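Ribosomal RNA small subunit methyltransferase Nep1 (Archaeoglobus fulgidus, PDB 3O7B) probably methylates N1 of a specific pseudouridine in archaeal 16S ribosomal RNA, using S-adenosyl-L-methionine as methyl donor during ribosome biogenesis. Local coordinates at residues K43-A49 with T73-L78; F80-R84 with T111-E115; L139-R143 with L152-K156; G159-V164 with T205-L209. One frame throughout, in Å; residues are numbered along the deposited sequence. Where two conformers were deposited one is given.

Contact 1: residues K43-A49 with T73-L78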
loop_
_atom_site.group_PDB
_atom_site.type_symbol
_atom_site.label_atom_id
_atom_site.label_comp_id
_atom_site.label_asym_id
_atom_site.label_seq_id
_atom_site.Cartn_x
_atom_site.Cartn_y
_atom_site.Cartn_z
ATOM N N LYS A 43 1.073 14.713 -26.607
ATOM C CA LYS A 43 0.851 14.061 -27.896
ATOM C C LYS A 43 -0.242 12.990 -27.909
ATOM O O LYS A 43 -0.634 12.517 -28.975
ATOM C CB LYS A 43 2.167 13.489 -28.428
ATOM C CG LYS A 43 2.725 12.320 -27.631
ATOM C CD LYS A 43 3.995 11.786 -28.275
ATOM C CE LYS A 43 4.286 10.356 -27.851
ATOM N NZ LYS A 43 5.375 9.762 -28.680
ATOM N N ILE A 44 -0.733 12.602 -26.733
ATOM C CA ILE A 44 -1.801 11.599 -26.657
ATOM C C ILE A 44 -3.121 12.165 -26.111
ATOM O O ILE A 44 -4.089 11.429 -25.914
ATOM C CB ILE A 44 -1.360 10.321 -25.862
ATOM C CG1 ILE A 44 -1.148 10.633 -24.367
ATOM C CG2 ILE A 44 -0.120 9.680 -26.500
ATOM C CD1 ILE A 44 -1.121 9.403 -23.479
ATOM N N ARG A 45 -3.160 13.479 -25.907
ATOM C CA ARG A 45 -4.328 14.143 -25.307
ATOM C C ARG A 45 -5.598 14.102 -26.160
ATOM O O ARG A 45 -6.705 14.296 -25.646
ATOM C CB ARG A 45 -3.988 15.582 -24.900
ATOM C CG ARG A 45 -3.064 15.642 -23.700
ATOM C CD ARG A 45 -2.651 17.054 -23.333
ATOM N NE ARG A 45 -1.553 17.034 -22.364
ATOM C CZ ARG A 45 -0.730 18.051 -22.120
ATOM N NH1 ARG A 45 -0.866 19.205 -22.767
ATOM N NH2 ARG A 45 0.237 17.913 -21.225
ATOM N N GLY A 46 -5.429 13.844 -27.456
ATOM C CA GLY A 46 -6.547 13.749 -28.392
ATOM C C GLY A 46 -7.066 12.340 -28.608
ATOM O O GLY A 46 -8.071 12.147 -29.291
ATOM N N HIS A 47 -6.385 11.349 -28.033
ATOM C CA HIS A 47 -6.828 9.954 -28.119
ATOM C C HIS A 47 -8.185 9.762 -27.432
ATOM O O HIS A 47 -8.420 10.324 -26.364
ATOM C CB HIS A 47 -5.777 9.023 -27.508
ATOM C CG HIS A 47 -6.028 7.569 -27.762
ATOM N ND1 HIS A 47 -6.969 6.843 -27.063
ATOM C CD2 HIS A 47 -5.450 6.700 -28.627
ATOM C CE1 HIS A 47 -6.966 5.592 -27.489
ATOM N NE2 HIS A 47 -6.056 5.481 -28.440
ATOM N N PRO A 48 -9.096 8.994 -28.062
ATOM C CA PRO A 48 -10.428 8.703 -27.515
ATOM C C PRO A 48 -10.472 8.202 -26.066
ATOM O O PRO A 48 -11.384 8.567 -25.331
ATOM C CB PRO A 48 -10.975 7.622 -28.465
ATOM C CG PRO A 48 -9.820 7.216 -29.330
ATOM C CD PRO A 48 -8.929 8.395 -29.398
ATOM N N ALA A 49 -9.519 7.366 -25.659
ATOM C CA ALA A 49 -9.479 6.881 -24.271
ATOM C C ALA A 49 -9.216 8.025 -23.294
ATOM O O ALA A 49 -9.746 8.035 -22.181
ATOM C CB ALA A 49 -8.438 5.792 -24.104
ATOM N N THR A 73 -4.800 2.253 -23.718
ATOM C CA THR A 73 -4.922 2.241 -25.183
ATOM C C THR A 73 -4.373 3.515 -25.836
ATOM O O THR A 73 -3.982 3.488 -27.004
ATOM C CB THR A 73 -6.359 1.969 -25.648
ATOM O OG1 THR A 73 -7.225 2.997 -25.171
ATOM C CG2 THR A 73 -6.834 0.632 -25.129
ATOM N N ALA A 74 -4.345 4.617 -25.090
ATOM C CA ALA A 74 -3.759 5.876 -25.565
ATOM C C ALA A 74 -2.233 5.925 -25.439
ATOM O O ALA A 74 -1.591 6.824 -25.996
ATOM C CB ALA A 74 -4.386 7.047 -24.830
ATOM N N MET A 75 -1.639 4.972 -24.726
ATOM C CA MET A 75 -0.219 5.057 -24.376
ATOM C C MET A 75 0.733 4.330 -25.316
ATOM O O MET A 75 1.939 4.324 -25.086
ATOM C CB MET A 75 0.007 4.563 -22.941
ATOM C CG MET A 75 -0.602 5.484 -21.891
ATOM S SD MET A 75 -0.681 4.735 -20.247
ATOM C CE MET A 75 1.050 4.626 -19.822
ATOM N N LYS A 76 0.190 3.744 -26.384
ATOM C CA LYS A 76 0.971 2.880 -27.274
ATOM C C LYS A 76 2.204 3.561 -27.877
ATOM O O LYS A 76 3.249 2.913 -28.052
ATOM C CB LYS A 76 0.082 2.282 -28.376
ATOM C CG LYS A 76 -0.959 1.285 -27.875
ATOM C CD LYS A 76 -2.015 0.994 -28.949
ATOM C CE LYS A 76 -3.261 0.368 -28.343
ATOM N NZ LYS A 76 -4.305 0.145 -29.378
ATOM N N SER A 77 2.100 4.860 -28.151
ATOM C CA SER A 77 3.177 5.614 -28.803
ATOM C C SER A 77 4.207 6.245 -27.866
ATOM O O SER A 77 5.151 6.891 -28.320
ATOM C CB SER A 77 2.585 6.708 -29.689
ATOM O OG SER A 77 1.953 7.708 -28.907
ATOM N N LEU A 78 4.018 6.090 -26.558
ATOM C CA LEU A 78 4.915 6.731 -25.593
ATOM C C LEU A 78 6.287 6.057 -25.514
ATOM O O LEU A 78 6.377 4.838 -25.601
ATOM C CB LEU A 78 4.275 6.753 -24.196
ATOM C CG LEU A 78 3.015 7.591 -23.977
ATOM C CD1 LEU A 78 2.665 7.508 -22.490
ATOM C CD2 LEU A 78 3.212 9.043 -24.391
#

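Contact 2: residues F80-R84 with T111-E115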
loop_
_atom_site.group_PDB
_atom_site.type_symbol
_atom_site.label_atom_id
_atom_site.label_comp_id
_atom_site.label_asym_id
_atom_site.label_seq_id
_atom_site.Cartn_x
_atom_site.Cartn_y
_atom_site.Cartn_z
ATOM N N PHE A 80 9.660 4.882 -23.344
ATOM C CA PHE A 80 9.798 4.185 -22.051
ATOM C C PHE A 80 8.451 3.845 -21.396
ATOM O O PHE A 80 8.261 4.021 -20.176
ATOM C CB PHE A 80 10.775 4.901 -21.085
ATOM C CG PHE A 80 10.473 6.370 -20.838
ATOM C CD1 PHE A 80 9.700 6.771 -19.745
ATOM C CD2 PHE A 80 11.025 7.363 -21.659
ATOM C CE1 PHE A 80 9.430 8.132 -19.502
ATOM C CE2 PHE A 80 10.761 8.716 -21.427
ATOM C CZ PHE A 80 9.965 9.102 -20.348
ATOM N N ARG A 81 7.535 3.330 -22.210
ATOM C CA ARG A 81 6.154 3.163 -21.788
ATOM C C ARG A 81 6.032 2.191 -20.621
ATOM O O ARG A 81 5.147 2.353 -19.766
ATOM C CB ARG A 81 5.244 2.747 -22.953
ATOM C CG ARG A 81 3.738 2.694 -22.579
ATOM C CD ARG A 81 3.340 1.256 -22.359
ATOM N NE ARG A 81 1.965 1.043 -21.897
ATOM C CZ ARG A 81 1.606 0.930 -20.621
ATOM N NH1 ARG A 81 2.500 1.075 -19.642
ATOM N NH2 ARG A 81 0.340 0.676 -20.325
ATOM N N GLU A 82 6.931 1.211 -20.556
ATOM C CA GLU A 82 6.886 0.216 -19.486
ATOM C C GLU A 82 7.034 0.845 -18.092
ATOM O O GLU A 82 6.586 0.261 -17.106
ATOM C CB GLU A 82 7.929 -0.894 -19.716
ATOM C CG GLU A 82 9.385 -0.504 -19.482
ATOM C CD GLU A 82 10.007 0.261 -20.648
ATOM O OE1 GLU A 82 9.349 0.416 -21.708
ATOM O OE2 GLU A 82 11.169 0.700 -20.499
ATOM N N LYS A 83 7.629 2.037 -18.018
ATOM C CA LYS A 83 7.802 2.727 -16.729
ATOM C C LYS A 83 6.623 3.608 -16.324
ATOM O O LYS A 83 6.574 4.084 -15.187
ATOM C CB LYS A 83 9.051 3.620 -16.764
ATOM C CG LYS A 83 10.346 2.844 -16.823
ATOM C CD LYS A 83 11.528 3.779 -16.673
ATOM C CE LYS A 83 12.803 2.993 -16.461
ATOM N NZ LYS A 83 13.996 3.889 -16.348
ATOM N N ARG A 84 5.683 3.821 -17.241
ATOM C CA ARG A 84 4.745 4.945 -17.130
ATOM C C ARG A 84 3.343 4.550 -16.707
ATOM O O ARG A 84 2.935 3.395 -16.874
ATOM C CB ARG A 84 4.712 5.722 -18.445
ATOM C CG ARG A 84 6.085 6.220 -18.830
ATOM C CD ARG A 84 6.082 6.861 -20.207
ATOM N NE ARG A 84 5.812 8.286 -20.112
ATOM C CZ ARG A 84 6.123 9.165 -21.054
ATOM N NH1 ARG A 84 6.715 8.757 -22.172
ATOM N NH2 ARG A 84 5.854 10.446 -20.873
ATOM N N THR A 111 10.606 12.205 -10.037
ATOM C CA THR A 111 9.727 11.616 -11.043
ATOM C C THR A 111 10.509 11.150 -12.277
ATOM O O THR A 111 11.689 11.513 -12.457
ATOM C CB THR A 111 8.623 12.574 -11.498
ATOM O OG1 THR A 111 9.218 13.585 -12.326
ATOM C CG2 THR A 111 7.931 13.226 -10.316
ATOM N N LEU A 112 9.838 10.368 -13.123
ATOM C CA LEU A 112 10.409 9.897 -14.392
ATOM C C LEU A 112 10.901 11.023 -15.268
ATOM O O LEU A 112 11.771 10.797 -16.112
ATOM C CB LEU A 112 9.364 9.139 -15.198
ATOM C CG LEU A 112 9.077 7.718 -14.776
ATOM C CD1 LEU A 112 7.829 7.241 -15.504
ATOM C CD2 LEU A 112 10.276 6.836 -15.101
ATOM N N ASN A 113 10.310 12.201 -15.103
ATOM C CA ASN A 113 10.668 13.374 -15.907
ATOM C C ASN A 113 11.696 14.274 -15.228
ATOM O O ASN A 113 12.003 15.366 -15.730
ATOM C CB ASN A 113 9.405 14.140 -16.312
ATOM C CG ASN A 113 8.501 13.316 -17.220
ATOM O OD1 ASN A 113 7.282 13.239 -17.010
ATOM N ND2 ASN A 113 9.097 12.672 -18.225
ATOM N N GLY A 114 12.224 13.818 -14.096
ATOM C CA GLY A 114 13.305 14.503 -13.386
ATOM C C GLY A 114 12.902 15.577 -12.393
ATOM O O GLY A 114 13.765 16.267 -11.823
ATOM N N GLU A 115 11.597 15.722 -12.161
ATOM C CA GLU A 115 11.116 16.706 -11.196
ATOM C C GLU A 115 11.359 16.198 -9.777
ATOM O O GLU A 115 11.379 14.981 -9.551
ATOM C CB GLU A 115 9.629 16.976 -11.387
ATOM C CG GLU A 115 9.283 17.505 -12.751
ATOM C CD GLU A 115 7.970 16.967 -13.251
ATOM O OE1 GLU A 115 7.766 15.722 -13.213
ATOM O OE2 GLU A 115 7.135 17.783 -13.692
#

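Contact 3: residues L139-R143 with L152-K156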
loop_
_atom_site.group_PDB
_atom_site.type_symbol
_atom_site.label_atom_id
_atom_site.label_comp_id
_atom_site.label_asym_id
_atom_site.label_seq_id
_atom_site.Cartn_x
_atom_site.Cartn_y
_atom_site.Cartn_z
ATOM N N LEU A 139 -1.341 19.104 -6.986
ATOM C CA LEU A 139 0.062 19.435 -6.821
ATOM C C LEU A 139 0.704 19.861 -8.150
ATOM O O LEU A 139 1.426 20.870 -8.200
ATOM C CB LEU A 139 0.798 18.241 -6.204
ATOM C CG LEU A 139 2.316 18.392 -6.141
ATOM C CD1 LEU A 139 2.736 19.448 -5.134
ATOM C CD2 LEU A 139 2.940 17.049 -5.810
ATOM N N PHE A 140 0.434 19.135 -9.231
ATOM C CA PHE A 140 1.027 19.495 -10.527
ATOM C C PHE A 140 0.509 20.841 -11.038
ATOM O O PHE A 140 1.238 21.573 -11.722
ATOM C CB PHE A 140 0.825 18.390 -11.564
ATOM C CG PHE A 140 1.848 17.286 -11.484
ATOM C CD1 PHE A 140 1.774 16.293 -10.504
ATOM C CD2 PHE A 140 2.916 17.258 -12.376
ATOM C CE1 PHE A 140 2.741 15.270 -10.433
ATOM C CE2 PHE A 140 3.875 16.245 -12.316
ATOM C CZ PHE A 140 3.791 15.255 -11.352
ATOM N N GLU A 141 -0.731 21.167 -10.689
ATOM C CA GLU A 141 -1.365 22.421 -11.091
ATOM C C GLU A 141 -0.888 23.610 -10.263
ATOM O O GLU A 141 -0.502 24.643 -10.822
ATOM C CB GLU A 141 -2.881 22.278 -10.967
ATOM C CG GLU A 141 -3.669 23.568 -11.218
ATOM C CD GLU A 141 -3.552 24.094 -12.638
ATOM O OE1 GLU A 141 -3.187 23.333 -13.568
ATOM O OE2 GLU A 141 -3.853 25.297 -12.828
ATOM N N GLU A 142 -0.924 23.469 -8.940
ATOM C CA GLU A 142 -0.655 24.562 -7.999
ATOM C C GLU A 142 0.797 24.629 -7.535
ATOM O O GLU A 142 1.236 25.652 -7.005
ATOM C CB GLU A 142 -1.597 24.468 -6.791
ATOM C CG GLU A 142 -3.055 24.474 -7.228
ATOM C CD GLU A 142 -4.057 24.850 -6.157
ATOM O OE1 GLU A 142 -3.687 25.077 -4.981
ATOM O OE2 GLU A 142 -5.250 24.924 -6.516
ATOM N N ARG A 143 1.527 23.523 -7.724
ATOM C CA ARG A 143 2.989 23.401 -7.434
ATOM C C ARG A 143 3.330 23.250 -5.960
ATOM O O ARG A 143 4.465 22.941 -5.601
ATOM C CB ARG A 143 3.822 24.556 -8.047
ATOM C CG ARG A 143 3.514 24.866 -9.501
ATOM C CD ARG A 143 3.526 23.642 -10.379
ATOM N NE ARG A 143 4.873 23.103 -10.572
ATOM C CZ ARG A 143 5.146 22.032 -11.315
ATOM N NH1 ARG A 143 4.171 21.365 -11.925
ATOM N NH2 ARG A 143 6.402 21.630 -11.451
ATOM N N LEU A 152 3.235 21.421 2.913
ATOM C CA LEU A 152 3.110 19.971 3.071
ATOM C C LEU A 152 3.783 19.202 1.933
ATOM O O LEU A 152 4.444 18.180 2.172
ATOM C CB LEU A 152 1.635 19.556 3.156
ATOM C CG LEU A 152 0.857 20.079 4.365
ATOM C CD1 LEU A 152 -0.591 19.569 4.284
ATOM C CD2 LEU A 152 1.492 19.670 5.682
ATOM N N ILE A 153 3.594 19.680 0.707
ATOM C CA ILE A 153 4.176 19.043 -0.471
ATOM C C ILE A 153 4.497 20.138 -1.457
ATOM O O ILE A 153 3.690 21.027 -1.656
ATOM C CB ILE A 153 3.203 18.054 -1.155
ATOM C CG1 ILE A 153 2.508 17.132 -0.136
ATOM C CG2 ILE A 153 3.954 17.263 -2.251
ATOM C CD1 ILE A 153 1.394 16.249 -0.764
ATOM N N GLU A 154 5.679 20.090 -2.076
ATOM C CA GLU A 154 6.060 21.131 -3.038
ATOM C C GLU A 154 7.121 20.672 -4.028
ATOM O O GLU A 154 8.057 19.971 -3.631
ATOM C CB GLU A 154 6.600 22.355 -2.289
ATOM C CG GLU A 154 6.736 23.587 -3.163
ATOM C CD GLU A 154 7.221 24.810 -2.409
ATOM O OE1 GLU A 154 8.055 24.674 -1.486
ATOM O OE2 GLU A 154 6.760 25.920 -2.753
ATOM N N PHE A 155 6.987 21.084 -5.292
ATOM C CA PHE A 155 8.085 20.918 -6.262
ATOM C C PHE A 155 9.240 21.809 -5.850
ATOM O O PHE A 155 9.032 22.966 -5.447
ATOM C CB PHE A 155 7.654 21.292 -7.668
ATOM C CG PHE A 155 6.784 20.273 -8.320
ATOM C CD1 PHE A 155 7.342 19.200 -8.990
ATOM C CD2 PHE A 155 5.390 20.364 -8.237
ATOM C CE1 PHE A 155 6.533 18.241 -9.607
ATOM C CE2 PHE A 155 4.575 19.416 -8.851
ATOM C CZ PHE A 155 5.137 18.354 -9.523
ATOM N N LYS A 156 10.460 21.282 -5.949
ATOM C CA LYS A 156 11.649 22.090 -5.677
ATOM C C LYS A 156 12.413 22.357 -6.968
ATOM O O LYS A 156 12.547 21.455 -7.805
ATOM C CB LYS A 156 12.567 21.402 -4.667
ATOM C CG LYS A 156 11.927 21.108 -3.312
ATOM C CD LYS A 156 11.476 22.361 -2.568
ATOM C CE LYS A 156 11.313 22.048 -1.088
ATOM N NZ LYS A 156 11.043 23.262 -0.268
HETATM O O HOH W 1 7.023 24.822 -6.102
#

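Contact 4: residues G159-V164 with T205-L209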
loop_
_atom_site.group_PDB
_atom_site.type_symbol
_atom_site.label_atom_id
_atom_site.label_comp_id
_atom_site.label_asym_id
_atom_site.label_seq_id
_atom_site.Cartn_x
_atom_site.Cartn_y
_atom_site.Cartn_z
ATOM N N GLY A 159 17.715 19.618 -8.763
ATOM C CA GLY A 159 17.770 18.304 -9.369
ATOM C C GLY A 159 18.056 17.248 -8.331
ATOM O O GLY A 159 18.336 17.535 -7.167
ATOM N N LEU A 160 18.005 16.004 -8.794
ATOM C CA LEU A 160 18.325 14.871 -7.964
ATOM C C LEU A 160 19.689 15.014 -7.287
ATOM O O LEU A 160 19.849 14.691 -6.123
ATOM C CB LEU A 160 18.223 13.590 -8.783
ATOM C CG LEU A 160 18.541 12.291 -8.050
ATOM C CD1 LEU A 160 17.656 12.112 -6.790
ATOM C CD2 LEU A 160 18.340 11.169 -9.007
ATOM N N ARG A 161 20.674 15.547 -8.023
ATOM C CA ARG A 161 22.023 15.691 -7.465
ATOM C C ARG A 161 22.036 16.574 -6.212
ATOM O O ARG A 161 22.851 16.413 -5.315
ATOM C CB ARG A 161 22.986 16.259 -8.522
ATOM C CG ARG A 161 22.642 17.686 -8.987
ATOM C CD ARG A 161 23.700 18.257 -9.939
ATOM N NE ARG A 161 23.754 17.523 -11.192
ATOM C CZ ARG A 161 24.537 17.852 -12.218
ATOM N NH1 ARG A 161 25.317 18.922 -12.142
ATOM N NH2 ARG A 161 24.525 17.116 -13.319
ATOM N N ASP A 162 21.096 17.512 -6.138
ATOM C CA ASP A 162 21.094 18.461 -5.053
ATOM C C ASP A 162 20.478 17.912 -3.771
ATOM O O ASP A 162 20.889 18.272 -2.683
ATOM C CB ASP A 162 20.398 19.739 -5.538
ATOM C CG ASP A 162 21.013 20.252 -6.835
ATOM O OD1 ASP A 162 22.235 20.533 -6.823
ATOM O OD2 ASP A 162 20.324 20.330 -7.868
ATOM N N ILE A 163 19.512 17.004 -3.894
ATOM C CA ILE A 163 18.879 16.505 -2.671
ATOM C C ILE A 163 19.682 15.399 -1.975
ATOM O O ILE A 163 19.454 15.089 -0.806
ATOM C CB ILE A 163 17.408 16.091 -2.892
ATOM C CG1 ILE A 163 17.298 15.002 -3.960
ATOM C CG2 ILE A 163 16.568 17.332 -3.246
ATOM C CD1 ILE A 163 15.925 14.330 -4.002
ATOM N N VAL A 164 20.652 14.830 -2.693
ATOM C CA VAL A 164 21.551 13.843 -2.102
ATOM C C VAL A 164 22.887 14.437 -1.624
ATOM O O VAL A 164 23.738 13.712 -1.100
ATOM C CB VAL A 164 21.798 12.644 -3.056
ATOM C CG1 VAL A 164 20.494 11.933 -3.373
ATOM C CG2 VAL A 164 22.506 13.084 -4.352
ATOM N N THR A 205 19.740 9.193 -14.221
ATOM C CA THR A 205 19.424 9.080 -12.799
ATOM C C THR A 205 20.645 8.639 -11.996
ATOM O O THR A 205 20.985 9.237 -10.975
ATOM C CB THR A 205 18.274 8.076 -12.596
ATOM O OG1 THR A 205 17.139 8.502 -13.343
ATOM C CG2 THR A 205 17.886 7.951 -11.117
ATOM N N LEU A 206 21.328 7.608 -12.486
ATOM C CA LEU A 206 22.517 7.117 -11.798
ATOM C C LEU A 206 23.641 8.157 -11.762
ATOM O O LEU A 206 24.318 8.299 -10.749
ATOM C CB LEU A 206 23.026 5.823 -12.435
ATOM C CG LEU A 206 22.019 4.674 -12.523
ATOM C CD1 LEU A 206 22.563 3.537 -13.397
ATOM C CD2 LEU A 206 21.657 4.176 -11.136
ATOM N N ARG A 207 23.814 8.889 -12.862
ATOM C CA ARG A 207 24.801 9.970 -12.869
ATOM C C ARG A 207 24.482 11.050 -11.833
ATOM O O ARG A 207 25.365 11.539 -11.136
ATOM C CB ARG A 207 24.920 10.594 -14.260
ATOM C CG ARG A 207 25.556 9.673 -15.292
ATOM C CD ARG A 207 26.012 10.433 -16.536
ATOM N NE ARG A 207 24.914 11.096 -17.245
ATOM C CZ ARG A 207 24.150 10.523 -18.174
ATOM N NH1 ARG A 207 24.348 9.257 -18.532
ATOM N NH2 ARG A 207 23.181 11.226 -18.753
ATOM N N GLU A 208 23.203 11.406 -11.709
ATOM C CA GLU A 208 22.799 12.401 -10.715
ATOM C C GLU A 208 23.102 12.015 -9.266
ATOM O O GLU A 208 23.246 12.880 -8.416
ATOM C CB GLU A 208 21.306 12.686 -10.836
ATOM C CG GLU A 208 20.948 13.533 -12.015
ATOM C CD GLU A 208 21.362 14.964 -11.812
ATOM O OE1 GLU A 208 20.770 15.660 -10.959
ATOM O OE2 GLU A 208 22.301 15.395 -12.504
ATOM N N LEU A 209 23.161 10.714 -8.973
ATOM C CA LEU A 209 23.372 10.290 -7.606
ATOM C C LEU A 209 24.779 10.595 -7.073
ATOM O O LEU A 209 24.999 10.648 -5.862
ATOM C CB LEU A 209 23.071 8.793 -7.468
ATOM C CG LEU A 209 21.622 8.374 -7.713
ATOM C CD1 LEU A 209 21.536 6.865 -7.681
ATOM C CD2 LEU A 209 20.714 9.014 -6.653
#

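Contact 1: residues K43-A49 with T73-L78
Ile44 and Ala74 form the apolar centre. Ile44 CD1 lies 4.2 Å from Ala74 CB and also reaches the side chain of Met75, while its CG2 branch packs 4.0 Å from Leu78 CD2. Ile44 CG1 stands between the backbone N and the carbonyl carbon (chi1 68°), which puts CG2 beside the N; from there this branch passes over the backbone of the other segment, 3.3 Å from Ala74 O. Ala74 is shared with His47. Its CA sits squarely over one imidazole face, 3.5 Å from the ring centroid and 5° off the normal, a CH-pi contact, and its CB rides over the CG and ND1 side of the same face. Pro48 CD lies against the opposite face, toward its margin, so the ring is sandwiched between the two. Ala49 N fixes its rotation by donating to His47 ND1 (3.0 Å), tilted from the ring plane. His47 NE2 comes near Thr73 O, but the angle is too poor for a hydrogen bond. Beside the ring, Ala49 CB lies against Thr73 OG1 at 3.2 Å. The polar edge at the other end is the extended chain of Lys43, whose NZ donates to Ser77 O (2.9 Å) from above the carbonyl plane, 51° out of it. Each segment contains a type I beta turn, Ile44 to His47 and Met75 to Leu78; the first delivers His47 as the side-chain N-cap of helix 48-57. The arrangement is that of a capped helix start packed on a loop; Met75 lies about 7 Å, side chain to side chain, from Arg86, the predicted rRNA-contacting site.

Contact 2: residues F80-R84 with T111-E115
One leucine carries nearly the whole contact: Leu112 touches Phe80, Lys83 and Arg84, and its two methyls divide the work. CD1 points at the backbone, 3.4 Å from Lys83 O, and also meets Arg84 CG at 3.9 Å; CD2 lies against the aliphatic part of Lys83, 3.7 Å from its CD. The attachment is therefore apolar, with polar bonds confined to each segment or directed outside. Leu112 CG is anti to the carbonyl carbon (chi1 -78°), and with chi2 near 180° this carries the methyls to Lys83, the last residue of the 3-10 segment, and to Arg84. Phe80 offers only its edge, with CE1 4.4 Å from Leu112 CD1, while Arg84 NH1 lies over one ring face, 3.7 Å above the plane and toward its rim. With an alanine here in place of Leu112, a gap is likely to open between the turn and the side chains of Lys83 and Arg84. The type I turn from Thr111 to Gly114 is bridged by Thr111 OG1, which accepts from Asn113 N in an ST turn and donates to Glu115 OE1 at 2.7 Å. Beyond the contact, Lys83 NZ forms a salt bridge with Glu34, and Arg84 NH2 one with Glu38. The 80-84 segment precedes helix 87-98, and the 111-115 turn joins the antiparallel strands 105-111 and 116-119, with Leu112 also bonded through its backbone to Ala35, at the end of strand 28-35.

Contact 3: residues L139-R143 with L152-K156
Phe155 is the bump and the end of helix 129-142 the hollow that receives it. One face of the Phe155 ring is paved by the guanidinium of Arg143, lying flat with the centres 3.7 Å apart and the planes at 7°, a stack that is also a cation-pi contact. The rim of the ring pushes into the helix: Phe155 CZ stands over the middle of the Phe140 ring, 3.7 Å from Phe140 CE2, giving a T-shaped pair with planes at 77°. Phe155 CE2 fits against Leu139, 3.7 Å from Leu139 CG. Arg143 can reach back over the ring because its chain bends at chi2 (-50°) and chi3; NH1 then donates to Phe140 O (2.9 Å) in the carbonyl plane, on a lone pair, which pins the guanidinium in its stacked attitude. Next to this pocket the side chains of Leu139 and Ile153 cross at about a right angle, CD2 of Leu139 3.7 Å from CG2 of Ile153. The backbones are joined where Arg143, with positive phi, leaves the helix: its O accepts from Phe155 N at 3.1 Å, and a water donates to both Arg143 O and Phe155 O. Shortening Phe155 to an alanine would probably leave the Phe140 face and the Arg143 guanidinium without the ring they both pack on, a gap at the helix end. Around the contact, strand 150-156 runs antiparallel between strands 144-147 and 116-119; Leu152 and Ile153 form a classic beta bulge opposite Ile145, and Leu139, Ile153 and Phe155 all rest on Ile117 of strand 116-119.

Contact 4: residues G159-V164 with T205-L209
Arg161 and Glu208 bring the backbones within 4.7 Å of each other, CA to CA, and Arg161 CA makes a CA-H...O contact with Glu208 O. The two short helices, 160-163 and 203-209, pack against each other over the mixed sheet of this SPOUT methyltransferase. Leu160 fills the sheet-facing side: its CD2 lies 3.8 Å from Glu208 CB and 4.0 Å from Leu209 CD2, while the side chain also rests on Val31 and Leu33. Val164 CG2 adds to this side, 3.8 Å from Leu209 O. The N of Gly159, the N-cap residue of helix 160-163, is held by Asp162 OD2 (2.8 Å), three residues on, while Asp162 N bonds to Gly159 O; a CB on the glycine would lie tight against Glu208 OE1. Glu208 bends at chi2 (-73°), bringing its carboxylate to the start of that helix, where the helix end is likely to favour its negative charge. OE1 takes Arg161 N at 2.9 Å from above the carboxylate plane. The side chain of Arg161 curls round to the other oxygen, its guanidinium 25° from the carboxylate plane, and the salt bridge closes with NE and NH2 both donating to Glu208 OE2, each at 2.9 Å.

In the fold
The four contacts follow one another in series along the chain. Contacts 1 and 2 touch: Met75 CE lies 3.7 Å from Arg84 O and Leu78 CB 3.8 Å from Arg84 NH1. Contact 2 meets contact 3 through Glu115, whose CB packs 3.8 Å from Phe155 CE1. Contacts 2 and 4 stay about 5 Å apart at their nearest atoms, yet share Glu34, which takes Lys83 NZ on OE1 and Thr205 OG1 on OE2. Both lie near the cofactor: the side chain of Lys83 is about 7 Å and that of Thr205 about 9 Å from the bound S-adenosylhomocysteine. Contact 3 lies away from the annotated sites, and strand 150-156 leads on to helix 160-163 of contact 4.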